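Long-range contact in phospho-2-dehydro-3-deoxyheptonate aldolase (Francisella tularensis, PDB 3TQK), which probably catalyses the stereospecific condensation of phosphoenolpyruvate with D-erythrose 4-phosphate to DAHP, the first step of chorismate biosynthesis: residues Val194-Lys198 / Lys250-Ile256. Sequence-based numbering, arbitrary orientation.
With CA (calcium ion), chain D.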
loop_
_atom_site.group_PDB
_atom_site.type_symbol
_atom_site.label_atom_id
_atom_site.label_comp_id
_atom_site.label_asym_id
_atom_site.label_seq_id
_atom_site.Cartn_x
_atom_site.Cartn_y
_atom_site.Cartn_z
ATOM N N VAL A 194 0.735 4.516 -14.357
ATOM C CA VAL A 194 1.856 4.629 -15.291
ATOM C C VAL A 194 3.168 4.703 -14.510
ATOM O O VAL A 194 4.123 3.978 -14.817
ATOM C CB VAL A 194 1.701 5.847 -16.244
ATOM C CG1 VAL A 194 3.025 6.168 -16.980
ATOM C CG2 VAL A 194 0.545 5.601 -17.245
ATOM N N ASP A 195 3.197 5.531 -13.470
ATOM C CA ASP A 195 4.368 5.590 -12.588
ATOM C C ASP A 195 4.696 4.204 -12.022
ATOM O O ASP A 195 5.861 3.832 -11.895
ATOM C CB ASP A 195 4.160 6.548 -11.405
ATOM C CG ASP A 195 3.815 7.963 -11.824
ATOM O OD1 ASP A 195 4.139 8.378 -12.960
ATOM O OD2 ASP A 195 3.201 8.670 -10.989
ATOM N N ALA A 196 3.672 3.434 -11.679
ATOM C CA ALA A 196 3.905 2.163 -11.014
ATOM C C ALA A 196 4.497 1.173 -12.002
ATOM O O ALA A 196 5.410 0.409 -11.657
ATOM C CB ALA A 196 2.616 1.614 -10.406
ATOM N N VAL A 197 3.943 1.162 -13.207
ATOM C CA VAL A 197 4.474 0.326 -14.279
ATOM C C VAL A 197 5.959 0.668 -14.500
ATOM O O VAL A 197 6.805 -0.220 -14.535
ATOM C CB VAL A 197 3.670 0.500 -15.590
ATOM C CG1 VAL A 197 4.401 -0.132 -16.763
ATOM C CG2 VAL A 197 2.272 -0.109 -15.456
ATOM N N LYS A 198 6.259 1.959 -14.612
ATOM C CA LYS A 198 7.612 2.420 -14.846
ATOM C C LYS A 198 8.563 1.943 -13.753
ATOM O O LYS A 198 9.620 1.372 -14.048
ATOM C CB LYS A 198 7.639 3.945 -14.917
ATOM C CG LYS A 198 9.000 4.565 -15.237
ATOM C CD LYS A 198 9.567 4.045 -16.542
ATOM C CE LYS A 198 10.733 4.910 -17.045
ATOM N NZ LYS A 198 11.381 4.236 -18.204
ATOM N N LYS A 250 0.505 9.024 -21.832
ATOM C CA LYS A 250 1.217 9.040 -20.553
ATOM C C LYS A 250 2.314 7.976 -20.541
ATOM O O LYS A 250 3.451 8.246 -20.128
ATOM C CB LYS A 250 0.245 8.848 -19.380
ATOM C CG LYS A 250 -0.577 10.100 -19.015
ATOM C CD LYS A 250 -1.646 9.766 -17.959
ATOM C CE LYS A 250 -2.159 10.995 -17.179
ATOM N NZ LYS A 250 -3.190 11.840 -17.862
ATOM N N LEU A 251 1.970 6.779 -21.015
ATOM C CA LEU A 251 2.929 5.681 -21.149
ATOM C C LEU A 251 4.122 6.055 -22.044
ATOM O O LEU A 251 5.274 5.899 -21.644
ATOM C CB LEU A 251 2.234 4.411 -21.682
ATOM C CG LEU A 251 1.280 3.711 -20.707
ATOM C CD1 LEU A 251 0.313 2.770 -21.435
ATOM C CD2 LEU A 251 2.062 2.956 -19.644
ATOM N N LYS A 252 3.852 6.551 -23.245
ATOM C CA LYS A 252 4.948 6.978 -24.148
ATOM C C LYS A 252 5.910 7.982 -23.503
ATOM O O LYS A 252 7.121 7.865 -23.689
ATOM C CB LYS A 252 4.417 7.530 -25.486
ATOM C CG LYS A 252 3.746 6.473 -26.399
ATOM C CD LYS A 252 4.637 5.235 -26.678
ATOM C CE LYS A 252 3.883 4.158 -27.470
ATOM N NZ LYS A 252 3.358 4.718 -28.761
ATOM N N LYS A 253 5.381 8.935 -22.734
ATOM C CA LYS A 253 6.225 9.865 -21.964
ATOM C C LYS A 253 7.195 9.150 -20.999
ATOM O O LYS A 253 8.321 9.615 -20.789
ATOM C CB LYS A 253 5.370 10.859 -21.160
ATOM C CG LYS A 253 5.231 12.243 -21.774
ATOM C CD LYS A 253 4.773 13.299 -20.730
ATOM C CE LYS A 253 4.470 14.650 -21.418
ATOM N NZ LYS A 253 4.008 15.724 -20.488
ATOM N N ALA A 254 6.761 8.030 -20.420
ATOM C CA ALA A 254 7.608 7.225 -19.524
ATOM C C ALA A 254 8.447 6.175 -20.275
ATOM O O ALA A 254 9.109 5.337 -19.647
ATOM C CB ALA A 254 6.743 6.541 -18.441
ATOM N N ASP A 255 8.413 6.218 -21.608
ATOM C CA ASP A 255 9.119 5.257 -22.456
ATOM C C ASP A 255 8.676 3.831 -22.160
ATOM O O ASP A 255 9.504 2.912 -22.080
ATOM C CB ASP A 255 10.642 5.407 -22.282
ATOM C CG ASP A 255 11.440 4.768 -23.419
ATOM O OD1 ASP A 255 10.826 4.245 -24.386
ATOM O OD2 ASP A 255 12.694 4.800 -23.354
ATOM N N ILE A 256 7.368 3.660 -21.962
ATOM C CA ILE A 256 6.764 2.347 -21.749
ATOM C C ILE A 256 5.881 2.073 -22.955
ATOM O O ILE A 256 5.040 2.895 -23.311
ATOM C CB ILE A 256 5.918 2.299 -20.452
ATOM C CG1 ILE A 256 6.814 2.486 -19.216
ATOM C CG2 ILE A 256 5.098 0.994 -20.387
ATOM C CD1 ILE A 256 7.922 1.401 -19.015
HETATM CA CA CA D . 12.807 4.006 -26.186
HETATM O O HOH W 1 12.405 1.855 -26.226
#
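A Schellman motif closes helix 241-253, and helix 191-200 packs against that helix end. The cap is made by hydrogen bonds from I256 N to L251 O (3.1 Å) and from D255 N to K252 O (3.0 Å), with D255 at positive phi as the C-prime residue. The turn leaves A254 O available to a side chain, and K198 NZ donates a 2.9 Å hydrogen bond to it, its long arm passing I256 on the way (CD to I256 CD1, 4.0 Å). These are two outer helices of a TIM barrel, following strands 179-183 and 226-230, and V228 of the latter lies under both V194 and L251. V194 fits between L251 and A254: its CG2 is 3.9 Å from L251 CD2, its CG1 4.0 Å from A254 CB. One turn on, V197 CG1 meets I256 CG2 at 3.9 Å, while V197 also touches F182. K250 lends its CB to V194 CG2 (3.9 Å), but its ammonium group forms a salt bridge with D246. Exposed D255 OD1 binds a calcium ion at 2.7 Å.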